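PDB 1A4E: catalase A from Saccharomyces cerevisiae, which probably breaks down the hydrogen peroxide made by peroxisomal oxidases into water and oxygen, using heme as its cofactor. Local coordinates for residues W164-L167 against E171-V174; V427-A432 against F472-K477. All coordinates share one frame; numbering follows the deposited sequence.

Interaction 1: residues W164-L167 against E171-V174; sequences WDFL and ENQV
The shortest polar bond here runs from Asn172 ND2 to Phe166 O, 2.9 Å long and nearly straight, with an N-H...O angle of 162°. The acceptor lies almost in the amide plane of Asn172, whereas the donor is somewhat tilted from the carbonyl plane of Phe166. The same nitrogen also rests on the ring of Phe166: Asn172 ND2 stands 3.4 Å above the ring plane, offset toward the rim, and approaches CE1 to 3.5 Å. Amide and ring planes differ by 20°, stacked. Phe166 carries CG anti to its own N (chi1 180°), which places the ring against the amide while its carbonyl receives the N-H. The other end of the amide, OD1, accepts from Lys141 NZ, which together with the carbonyl and the ring fixes how the group is turned. Replacing Phe166 with alanine would probably leave the carbonyl bond in place but strip the amide of its flat support and open a gap facing His144 and Thr148 of helix 141-149. Leu167 O lies 3.6 Å from Gln173 CA, while Gln173 NE2 bonds to Thr168 O. An asparagine side chain from the following loop thus bonds to a carbonyl in the last turn of helix 160-168, in the link to helix 176-182.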
loop_
_atom_site.group_PDB
_atom_site.type_symbol
_atom_site.label_atom_id
_atom_site.label_comp_id
_atom_site.label_asym_id
_atom_site.label_seq_id
_atom_site.Cartn_x
_atom_site.Cartn_y
_atom_site.Cartn_z
ATOM N N TRP B 164 30.123 -2.551 -17.376
ATOM C CA TRP B 164 31.218 -1.794 -17.948
ATOM C C TRP B 164 30.813 -0.768 -18.986
ATOM O O TRP B 164 31.545 0.206 -19.158
ATOM C CB TRP B 164 32.226 -2.764 -18.527
ATOM C CG TRP B 164 32.999 -3.461 -17.417
ATOM C CD1 TRP B 164 32.855 -4.807 -17.209
ATOM C CD2 TRP B 164 33.876 -2.876 -16.535
ATOM N NE1 TRP B 164 33.635 -5.080 -16.198
ATOM C CE2 TRP B 164 34.257 -3.975 -15.766
ATOM C CE3 TRP B 164 34.409 -1.617 -16.258
ATOM C CZ2 TRP B 164 35.161 -3.841 -14.716
ATOM C CZ3 TRP B 164 35.316 -1.479 -15.206
ATOM C CH2 TRP B 164 35.690 -2.584 -14.443
ATOM N N ASP B 165 29.657 -0.913 -19.656
ATOM C CA ASP B 165 29.213 0.096 -20.608
ATOM C C ASP B 165 28.900 1.407 -19.907
ATOM O O ASP B 165 29.261 2.463 -20.425
ATOM C CB ASP B 165 27.957 -0.337 -21.354
ATOM C CG ASP B 165 27.610 0.511 -22.566
ATOM O OD1 ASP B 165 28.515 1.047 -23.188
ATOM O OD2 ASP B 165 26.438 0.631 -22.910
ATOM N N PHE B 166 28.261 1.367 -18.728
ATOM C CA PHE B 166 27.977 2.586 -17.998
ATOM C C PHE B 166 29.281 3.231 -17.529
ATOM O O PHE B 166 29.489 4.428 -17.733
ATOM C CB PHE B 166 27.082 2.290 -16.784
ATOM C CG PHE B 166 26.769 3.549 -15.984
ATOM C CD1 PHE B 166 25.710 4.377 -16.376
ATOM C CD2 PHE B 166 27.569 3.899 -14.882
ATOM C CE1 PHE B 166 25.462 5.559 -15.669
ATOM C CE2 PHE B 166 27.312 5.078 -14.186
ATOM C CZ PHE B 166 26.260 5.906 -14.579
ATOM N N LEU B 167 30.169 2.443 -16.910
ATOM C CA LEU B 167 31.408 2.968 -16.352
ATOM C C LEU B 167 32.412 3.517 -17.356
ATOM O O LEU B 167 33.080 4.501 -17.064
ATOM C CB LEU B 167 32.063 1.876 -15.517
ATOM C CG LEU B 167 31.266 1.419 -14.287
ATOM C CD1 LEU B 167 31.959 0.233 -13.637
ATOM C CD2 LEU B 167 31.126 2.576 -13.310
ATOM N N GLU B 171 31.680 10.544 -20.033
ATOM C CA GLU B 171 31.204 11.434 -18.977
ATOM C C GLU B 171 30.945 10.760 -17.632
ATOM O O GLU B 171 30.727 11.440 -16.635
ATOM C CB GLU B 171 29.915 12.155 -19.417
ATOM C CG GLU B 171 28.767 11.338 -20.009
ATOM C CD GLU B 171 28.812 11.049 -21.516
ATOM O OE1 GLU B 171 29.837 11.257 -22.177
ATOM O OE2 GLU B 171 27.789 10.602 -22.033
ATOM N N ASN B 172 30.989 9.429 -17.582
ATOM C CA ASN B 172 30.819 8.667 -16.356
ATOM C C ASN B 172 32.142 8.139 -15.822
ATOM O O ASN B 172 32.181 7.654 -14.688
ATOM C CB ASN B 172 29.907 7.470 -16.575
ATOM C CG ASN B 172 28.532 7.812 -17.107
ATOM O OD1 ASN B 172 28.009 8.906 -16.931
ATOM N ND2 ASN B 172 27.900 6.866 -17.787
ATOM N N GLN B 173 33.257 8.255 -16.557
ATOM C CA GLN B 173 34.575 7.689 -16.237
ATOM C C GLN B 173 35.118 8.320 -14.951
ATOM O O GLN B 173 36.171 7.779 -14.451
ATOM C CB GLN B 173 35.553 7.960 -17.380
ATOM C CG GLN B 173 35.101 7.353 -18.708
ATOM C CD GLN B 173 36.075 7.632 -19.854
ATOM O OE1 GLN B 173 37.092 8.293 -19.650
ATOM N NE2 GLN B 173 35.824 7.164 -21.063
ATOM N N VAL B 174 34.558 9.348 -14.355
ATOM C CA VAL B 174 34.944 9.891 -13.051
ATOM C C VAL B 174 34.731 8.840 -11.946
ATOM O O VAL B 174 35.160 9.001 -10.808
ATOM C CB VAL B 174 34.111 11.217 -12.825
ATOM C CG1 VAL B 174 32.643 10.952 -12.577
ATOM C CG2 VAL B 174 34.710 11.962 -11.653
#

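Interaction 2: residues V427-A432 against F472-K477; sequences VDFVQA and FARVDK
The side chain of Arg474 crosses the face of the Phe429 ring at about a right angle, touching it from CB to the guanidinium. The contact can be traced outward from Arg474 CB, which is 4.1 Å from Phe429 CE2. CG comes next, touching CD2 and CE2. Arg474 CD then sits over the face, 4.0 Å from the centroid of the Phe429 ring and 14° off the ring normal, the geometry of a CH-pi contact. NE follows above the same face, offset toward the rim. At the tip the guanidinium of Arg474 lies flat on the Phe429 ring, with centres 4.1 Å apart and planes inclined by 25°. Arg474 NH1 is 3.4 Å from Phe429 CE1, and CZ comes equally close, so that CE1 lies beneath the centre of the guanidinium. This is a guanidinium-aromatic stack preceded by aliphatic contacts, one of them CH-pi. It follows from the extended chain: with CG anti to the backbone N (chi1 -161°) and no fold between CG and NE, the arm runs across the ring. NH2 also makes a weak hydrogen bond to Gly425 O.

Val475 meets Phe429 differently, Val475 CG2 lying at the ring edge near the plane, 4.0 Å from Phe429 CD2. The same methyl is 4.3 Å from Ala432 CB, and CG1 leans on the Ala432 backbone. Near the end of helix 462-473, Phe472 O accepts from both Val475 N and Asp476 N. Asp476 stands at the N-cap of helix 477-487, its OD2 making a weak hydrogen bond to Leu479 N.

The contact thus joins the start of helix 430-440 to the bend between helices 462-473 and 477-487. Arg433 donates to the carbonyls of Arg474 and Val475, while Ile176 of helix 176-182 packs against Phe429, Ala432 and Val475.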
loop_
_atom_site.group_PDB
_atom_site.type_symbol
_atom_site.label_atom_id
_atom_site.label_comp_id
_atom_site.label_asym_id
_atom_site.label_seq_id
_atom_site.Cartn_x
_atom_site.Cartn_y
_atom_site.Cartn_z
ATOM N N VAL B 427 42.719 15.463 -13.912
ATOM C CA VAL B 427 42.254 15.700 -12.548
ATOM C C VAL B 427 41.373 14.590 -11.959
ATOM O O VAL B 427 41.478 14.293 -10.770
ATOM C CB VAL B 427 41.538 17.096 -12.551
ATOM C CG1 VAL B 427 40.269 17.056 -13.401
ATOM C CG2 VAL B 427 41.242 17.519 -11.112
ATOM N N ASP B 428 40.542 13.935 -12.779
ATOM C CA ASP B 428 39.694 12.843 -12.326
ATOM C C ASP B 428 40.320 11.467 -12.458
ATOM O O ASP B 428 39.673 10.456 -12.195
ATOM C CB ASP B 428 38.380 12.872 -13.089
ATOM C CG ASP B 428 37.563 14.146 -12.880
ATOM O OD1 ASP B 428 37.689 14.800 -11.846
ATOM O OD2 ASP B 428 36.783 14.489 -13.758
ATOM N N PHE B 429 41.594 11.416 -12.862
ATOM C CA PHE B 429 42.340 10.172 -12.950
ATOM C C PHE B 429 43.541 10.151 -12.018
ATOM O O PHE B 429 44.035 9.073 -11.690
ATOM C CB PHE B 429 42.816 9.938 -14.385
ATOM C CG PHE B 429 41.690 9.475 -15.300
ATOM C CD1 PHE B 429 40.821 10.405 -15.878
ATOM C CD2 PHE B 429 41.504 8.108 -15.532
ATOM C CE1 PHE B 429 39.763 9.963 -16.673
ATOM C CE2 PHE B 429 40.444 7.675 -16.333
ATOM C CZ PHE B 429 39.575 8.602 -16.903
ATOM N N VAL B 430 43.980 11.326 -11.545
ATOM C CA VAL B 430 45.133 11.461 -10.661
ATOM C C VAL B 430 45.066 10.580 -9.417
ATOM O O VAL B 430 45.962 9.767 -9.197
ATOM C CB VAL B 430 45.277 12.971 -10.279
ATOM C CG1 VAL B 430 46.215 13.223 -9.107
ATOM C CG2 VAL B 430 45.950 13.674 -11.432
ATOM N N GLN B 431 44.000 10.699 -8.615
ATOM C CA GLN B 431 43.858 9.930 -7.382
ATOM C C GLN B 431 43.687 8.436 -7.567
ATOM O O GLN B 431 44.080 7.660 -6.699
ATOM C CB GLN B 431 42.688 10.459 -6.579
ATOM C CG GLN B 431 42.980 11.869 -6.087
ATOM C CD GLN B 431 41.943 12.418 -5.131
ATOM O OE1 GLN B 431 40.955 11.760 -4.822
ATOM N NE2 GLN B 431 42.134 13.637 -4.629
ATOM N N ALA B 432 43.125 8.013 -8.704
ATOM C CA ALA B 432 43.025 6.597 -9.020
ATOM C C ALA B 432 44.428 6.027 -9.211
ATOM O O ALA B 432 44.747 4.931 -8.751
ATOM C CB ALA B 432 42.239 6.406 -10.305
ATOM N N PHE B 472 41.568 1.986 -18.275
ATOM C CA PHE B 472 42.608 1.636 -17.323
ATOM C C PHE B 472 44.025 1.971 -17.766
ATOM O O PHE B 472 44.905 2.143 -16.925
ATOM C CB PHE B 472 42.497 0.155 -17.001
ATOM C CG PHE B 472 41.411 -0.095 -15.960
ATOM C CD1 PHE B 472 41.657 0.203 -14.615
ATOM C CD2 PHE B 472 40.175 -0.622 -16.344
ATOM C CE1 PHE B 472 40.665 -0.030 -13.662
ATOM C CE2 PHE B 472 39.191 -0.850 -15.381
ATOM C CZ PHE B 472 39.433 -0.556 -14.043
ATOM N N ALA B 473 44.250 2.104 -19.082
ATOM C CA ALA B 473 45.532 2.541 -19.625
ATOM C C ALA B 473 45.786 3.999 -19.265
ATOM O O ALA B 473 46.930 4.440 -19.130
ATOM C CB ALA B 473 45.560 2.446 -21.143
ATOM N N ARG B 474 44.695 4.746 -19.072
ATOM C CA ARG B 474 44.780 6.136 -18.688
ATOM C C ARG B 474 45.214 6.285 -17.229
ATOM O O ARG B 474 45.641 7.358 -16.802
ATOM C CB ARG B 474 43.418 6.741 -18.966
ATOM C CG ARG B 474 43.483 8.241 -19.052
ATOM C CD ARG B 474 42.278 8.771 -19.779
ATOM N NE ARG B 474 42.212 10.207 -19.567
ATOM C CZ ARG B 474 41.072 10.886 -19.707
ATOM N NH1 ARG B 474 39.931 10.284 -20.055
ATOM N NH2 ARG B 474 41.067 12.194 -19.446
ATOM N N VAL B 475 45.147 5.197 -16.449
ATOM C CA VAL B 475 45.643 5.180 -15.078
ATOM C C VAL B 475 47.088 4.686 -15.110
ATOM O O VAL B 475 47.987 5.305 -14.544
ATOM C CB VAL B 475 44.768 4.240 -14.209
ATOM C CG1 VAL B 475 45.294 4.141 -12.777
ATOM C CG2 VAL B 475 43.354 4.797 -14.176
ATOM N N ASP B 476 47.306 3.561 -15.798
ATOM C CA ASP B 476 48.609 2.920 -15.915
ATOM C C ASP B 476 48.531 1.932 -17.075
ATOM O O ASP B 476 47.658 1.061 -17.115
ATOM C CB ASP B 476 48.945 2.184 -14.612
ATOM C CG ASP B 476 50.365 1.645 -14.538
ATOM O OD1 ASP B 476 51.245 2.362 -14.072
ATOM O OD2 ASP B 476 50.593 0.503 -14.922
ATOM N N LYS B 477 49.443 2.062 -18.045
ATOM C CA LYS B 477 49.449 1.179 -19.202
ATOM C C LYS B 477 49.841 -0.248 -18.874
ATOM O O LYS B 477 49.394 -1.168 -19.552
ATOM C CB LYS B 477 50.379 1.763 -20.259
ATOM C CG LYS B 477 49.603 2.805 -21.069
ATOM C CD LYS B 477 50.310 4.141 -21.326
ATOM C CE LYS B 477 51.586 3.993 -22.151
ATOM N NZ LYS B 477 52.101 5.290 -22.545
#

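Interactions 1 and 2 have centres about 13 Å apart and touch directly, although interaction 1 lies in the catalase family sequence and interaction 2 in the C-terminal catalase-related immune-responsive family sequence. Gln173 provides one meeting point, Gln173 OE1 packing 3.7 Å from Phe429 CZ and 3.5 Å from Arg474 NH1. Val174 CG2 reaches Asp428 CG at 3.8 Å, and Trp164 CZ3 reaches Phe472 CE2 at 3.9 Å. These contacts bring residues 164-174 against the C-terminal helical part of the chain. Both interactions lie away from the active-site residues His56 and Asn129 and the heme ligand Tyr341; the Phe166 side chain is nevertheless about 11 Å from a bound heme, in its wider surroundings.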